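Local coordinates for protein glutathione S-transferase (Acinetobacter baumannii, PDB 4MP4) that probably transfers glutathione to electrophilic substrates, as expected of a bacterial member of the glutathione S-transferase family, at residues L115-K129 and A171-A183. Residues are numbered along the deposited sequence; the frame is centred on the assembly and turned at random.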
# COMPACT_ATOMS: atom_id res chain seq x y z
N LEU A 115 0.76 -0.80 -16.37
CA LEU A 115 1.80 -1.82 -16.52
C LEU A 115 1.39 -3.17 -15.92
O LEU A 115 1.51 -4.22 -16.58
CB LEU A 115 3.09 -1.33 -15.88
CG LEU A 115 4.31 -2.25 -15.98
CD1 LEU A 115 4.56 -2.63 -17.43
CD2 LEU A 115 5.53 -1.56 -15.36
N ARG A 116 0.91 -3.14 -14.68
CA ARG A 116 0.44 -4.36 -14.02
C ARG A 116 -0.73 -4.98 -14.78
O ARG A 116 -0.80 -6.19 -14.94
CB ARG A 116 0.07 -4.08 -12.57
CG ARG A 116 1.28 -3.83 -11.68
CD ARG A 116 0.90 -3.62 -10.22
NE ARG A 116 0.33 -2.29 -9.99
CZ ARG A 116 -0.86 -2.07 -9.41
NH1 ARG A 116 -1.29 -0.83 -9.25
NH2 ARG A 116 -1.61 -3.08 -8.99
N THR A 117 -1.64 -4.15 -15.27
CA THR A 117 -2.80 -4.63 -16.01
C THR A 117 -2.40 -5.23 -17.37
O THR A 117 -2.91 -6.27 -17.75
CB THR A 117 -3.80 -3.49 -16.24
OG1 THR A 117 -4.24 -2.98 -14.98
CG2 THR A 117 -5.00 -3.97 -17.00
N GLU A 118 -1.49 -4.58 -18.09
CA GLU A 118 -1.18 -4.95 -19.46
C GLU A 118 -0.06 -5.99 -19.53
O GLU A 118 0.20 -6.57 -20.58
CB GLU A 118 -0.81 -3.70 -20.29
CG GLU A 118 -2.00 -2.72 -20.48
CD GLU A 118 -1.62 -1.39 -21.15
OE1 GLU A 118 -0.78 -1.37 -22.07
OE2 GLU A 118 -2.18 -0.35 -20.74
N ARG A 119 0.62 -6.18 -18.41
CA ARG A 119 1.68 -7.18 -18.33
C ARG A 119 1.55 -7.94 -17.03
O ARG A 119 2.36 -7.77 -16.11
CB ARG A 119 3.06 -6.52 -18.42
CG ARG A 119 3.36 -5.80 -19.75
CD ARG A 119 3.57 -6.80 -20.88
NE ARG A 119 3.98 -6.18 -22.13
CZ ARG A 119 3.16 -5.91 -23.15
NH1 ARG A 119 1.87 -6.21 -23.06
NH2 ARG A 119 3.64 -5.35 -24.25
N PRO A 120 0.51 -8.80 -16.93
CA PRO A 120 0.29 -9.56 -15.70
C PRO A 120 1.40 -10.59 -15.52
O PRO A 120 2.13 -10.84 -16.48
CB PRO A 120 -1.08 -10.22 -15.93
CG PRO A 120 -1.19 -10.32 -17.42
CD PRO A 120 -0.49 -9.10 -17.97
N THR A 121 1.54 -11.17 -14.33
CA THR A 121 2.64 -12.11 -14.09
C THR A 121 2.62 -13.36 -14.99
O THR A 121 3.60 -14.08 -15.09
CB THR A 121 2.71 -12.54 -12.65
OG1 THR A 121 1.44 -13.10 -12.28
CG2 THR A 121 3.04 -11.35 -11.75
N ASP A 122 1.48 -13.60 -15.63
CA ASP A 122 1.34 -14.61 -16.68
C ASP A 122 2.45 -14.48 -17.74
O ASP A 122 2.95 -15.48 -18.25
CB ASP A 122 -0.04 -14.43 -17.37
CG ASP A 122 -1.18 -14.45 -16.38
OD1 ASP A 122 -1.36 -13.47 -15.62
OD2 ASP A 122 -1.93 -15.45 -16.37
N VAL A 123 2.84 -13.25 -18.06
CA VAL A 123 3.89 -13.03 -19.06
C VAL A 123 5.27 -13.50 -18.59
O VAL A 123 6.10 -13.94 -19.41
CB VAL A 123 3.92 -11.58 -19.59
CG1 VAL A 123 2.51 -11.11 -19.91
CG2 VAL A 123 4.59 -10.63 -18.61
N ILE A 124 5.51 -13.44 -17.28
CA ILE A 124 6.75 -13.93 -16.68
C ILE A 124 6.78 -15.46 -16.59
O ILE A 124 7.80 -16.09 -16.85
CB ILE A 124 6.97 -13.36 -15.25
CG1 ILE A 124 7.05 -11.83 -15.28
CG2 ILE A 124 8.20 -13.98 -14.58
CD1 ILE A 124 6.98 -11.20 -13.91
N PHE A 125 5.64 -16.06 -16.25
CA PHE A 125 5.61 -17.49 -15.92
C PHE A 125 5.01 -18.41 -16.98
O PHE A 125 5.21 -19.61 -16.94
CB PHE A 125 4.88 -17.72 -14.59
CG PHE A 125 5.51 -17.03 -13.40
CD1 PHE A 125 6.77 -17.37 -12.97
CD2 PHE A 125 4.82 -16.04 -12.71
CE1 PHE A 125 7.35 -16.74 -11.87
CE2 PHE A 125 5.39 -15.40 -11.61
CZ PHE A 125 6.65 -15.76 -11.18
N ILE A 126 4.25 -17.86 -17.93
CA ILE A 126 3.55 -18.71 -18.89
C ILE A 126 3.89 -18.41 -20.36
O ILE A 126 4.44 -19.24 -21.06
CB ILE A 126 2.03 -18.69 -18.62
CG1 ILE A 126 1.80 -19.00 -17.14
CG2 ILE A 126 1.34 -19.70 -19.48
CD1 ILE A 126 0.37 -18.93 -16.68
N GLN A 127 3.58 -17.22 -20.83
CA GLN A 127 3.88 -16.84 -22.21
C GLN A 127 3.66 -15.35 -22.37
O GLN A 127 2.85 -14.76 -21.66
CB GLN A 127 2.98 -17.59 -23.19
CG GLN A 127 1.53 -17.57 -22.80
CD GLN A 127 0.61 -17.77 -23.98
OE1 GLN A 127 0.97 -17.47 -25.12
NE2 GLN A 127 -0.57 -18.29 -23.72
N PRO A 128 4.40 -14.72 -23.29
CA PRO A 128 4.27 -13.28 -23.49
C PRO A 128 2.90 -12.87 -24.04
O PRO A 128 2.15 -13.73 -24.53
CB PRO A 128 5.36 -12.96 -24.52
CG PRO A 128 6.30 -14.10 -24.44
CD PRO A 128 5.47 -15.30 -24.12
N LYS A 129 2.56 -11.59 -23.92
CA LYS A 129 1.36 -11.07 -24.56
C LYS A 129 1.75 -10.36 -25.86
O LYS A 129 2.74 -9.63 -25.90
CB LYS A 129 0.63 -10.12 -23.61
CG LYS A 129 -0.24 -10.83 -22.61
CD LYS A 129 -1.27 -9.89 -22.01
CE LYS A 129 -2.06 -10.58 -20.90
NZ LYS A 129 -2.58 -11.92 -21.28
N ALA A 171 12.65 -6.09 -9.27
CA ALA A 171 13.00 -7.07 -10.30
C ALA A 171 11.76 -7.71 -10.92
O ALA A 171 11.67 -7.82 -12.13
CB ALA A 171 13.94 -8.14 -9.76
N LEU A 172 10.81 -8.13 -10.08
CA LEU A 172 9.61 -8.77 -10.61
C LEU A 172 8.88 -7.79 -11.53
O LEU A 172 8.43 -8.16 -12.61
CB LEU A 172 8.69 -9.31 -9.50
CG LEU A 172 7.41 -9.95 -10.04
CD1 LEU A 172 6.97 -11.13 -9.16
CD2 LEU A 172 6.24 -8.91 -10.26
N MET A 173 8.78 -6.54 -11.09
CA MET A 173 8.15 -5.49 -11.88
C MET A 173 8.84 -5.35 -13.22
O MET A 173 8.18 -5.30 -14.25
CB MET A 173 8.17 -4.15 -11.14
CG MET A 173 7.29 -3.10 -11.77
SD MET A 173 5.51 -3.51 -11.87
CE MET A 173 4.91 -3.05 -10.25
N LEU A 174 10.17 -5.29 -13.20
CA LEU A 174 10.93 -5.17 -14.45
C LEU A 174 10.77 -6.41 -15.34
O LEU A 174 10.74 -6.31 -16.57
CB LEU A 174 12.40 -4.89 -14.16
CG LEU A 174 12.78 -3.50 -13.64
CD1 LEU A 174 14.19 -3.51 -13.07
CD2 LEU A 174 12.68 -2.51 -14.76
N GLN A 175 10.64 -7.58 -14.70
CA GLN A 175 10.51 -8.84 -15.40
C GLN A 175 9.22 -8.91 -16.21
O GLN A 175 9.17 -9.61 -17.23
CB GLN A 175 10.61 -10.02 -14.42
CG GLN A 175 12.06 -10.43 -14.08
CD GLN A 175 12.77 -11.16 -15.22
OE1 GLN A 175 12.78 -10.69 -16.36
NE2 GLN A 175 13.35 -12.31 -14.93
N ARG A 176 8.20 -8.19 -15.77
CA ARG A 176 6.94 -8.10 -16.50
C ARG A 176 7.21 -7.57 -17.90
O ARG A 176 6.55 -7.94 -18.86
CB ARG A 176 5.94 -7.17 -15.79
CG ARG A 176 5.63 -7.58 -14.37
CD ARG A 176 4.78 -6.54 -13.62
NE ARG A 176 3.40 -6.97 -13.68
CZ ARG A 176 2.66 -7.33 -12.65
NH1 ARG A 176 3.16 -7.24 -11.43
NH2 ARG A 176 1.42 -7.73 -12.84
N LEU A 177 8.21 -6.72 -18.01
CA LEU A 177 8.57 -6.11 -19.28
C LEU A 177 9.59 -6.96 -20.02
O LEU A 177 9.45 -7.25 -21.21
CB LEU A 177 9.13 -4.73 -19.02
CG LEU A 177 8.11 -3.66 -18.64
CD1 LEU A 177 8.82 -2.42 -18.11
CD2 LEU A 177 7.25 -3.33 -19.86
N ILE A 178 10.62 -7.37 -19.30
CA ILE A 178 11.72 -8.12 -19.89
C ILE A 178 11.25 -9.44 -20.50
O ILE A 178 11.51 -9.74 -21.66
CB ILE A 178 12.82 -8.38 -18.84
CG1 ILE A 178 13.43 -7.04 -18.41
CG2 ILE A 178 13.87 -9.31 -19.40
CD1 ILE A 178 14.14 -7.08 -17.08
N GLN A 179 10.50 -10.21 -19.71
CA GLN A 179 10.10 -11.54 -20.13
C GLN A 179 9.07 -11.51 -21.24
O GLN A 179 8.88 -12.51 -21.94
CB GLN A 179 9.57 -12.33 -18.93
CG GLN A 179 10.62 -12.53 -17.87
CD GLN A 179 11.82 -13.24 -18.46
OE1 GLN A 179 11.65 -14.12 -19.29
NE2 GLN A 179 13.02 -12.84 -18.08
N ASN A 180 8.43 -10.35 -21.41
CA ASN A 180 7.42 -10.19 -22.45
C ASN A 180 8.01 -9.69 -23.77
O ASN A 180 7.34 -9.73 -24.80
CB ASN A 180 6.29 -9.29 -21.98
CG ASN A 180 5.05 -9.38 -22.86
OD1 ASN A 180 4.19 -10.25 -22.68
ND2 ASN A 180 4.95 -8.48 -23.82
N GLY A 181 9.26 -9.24 -23.74
CA GLY A 181 9.93 -8.83 -24.96
C GLY A 181 10.04 -7.33 -25.10
O GLY A 181 10.73 -6.84 -25.99
N ASP A 182 9.37 -6.58 -24.22
CA ASP A 182 9.36 -5.12 -24.31
C ASP A 182 10.77 -4.56 -24.13
O ASP A 182 11.66 -5.24 -23.62
CB ASP A 182 8.41 -4.51 -23.27
CG ASP A 182 6.99 -5.01 -23.40
OD1 ASP A 182 6.41 -4.90 -24.50
OD2 ASP A 182 6.43 -5.52 -22.41
N ALA A 183 10.96 -3.30 -24.52
CA ALA A 183 12.28 -2.68 -24.54
C ALA A 183 12.73 -2.24 -23.15
O ALA A 183 12.06 -1.44 -22.50
CB ALA A 183 12.29 -1.49 -25.50
O HOH W 1 7.22 -15.39 -21.26
O HOH W 2 9.44 -16.06 -19.07
O HOH W 3 5.03 -10.29 -27.34
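Arg176 slips its guanidinium between Arg116 and Thr121: CG of Arg116 lies over the centre of one face, CG2 of Thr121 over the opposite face, nearer its rim. Bent at chi3 (97°), the chain delivers NE to the carbonyl O of Arg119 at 2.8 Å, just past helix 113-118, and NH2 adds weak bonds to the O atoms of Arg116 and Arg119. Arginine suits this buried place because its flat head packs between aliphatic groups while its rim serves backbone carbonyls. Arg119 forms a side-on, nearly coplanar salt bridge with Asp182, NE to OD2 at 2.6 Å and NH2 to OD1 at 2.8 Å, both oxygens using syn lone pairs. Asn180 ND2 sits over the rim of one Arg119 face, two donors without a hydrogen bond, and donates to Lys129 O (3.2 Å); its OD1 faces Lys129 N at a doubtfully short distance. Gly181, with positive phi, makes a Schellman motif after the helix's last turn, a conformation suiting glycine. Apolar chains fill the flanks: Ile124 CD1 meets Leu172 CG at 4.1 Å, and Leu115 packs on Met173 and Leu177. Helix 135-151 touches these last three, helix 186-196 Leu172, and helix 19-30 of the thioredoxin-like domain Arg116 and Leu172.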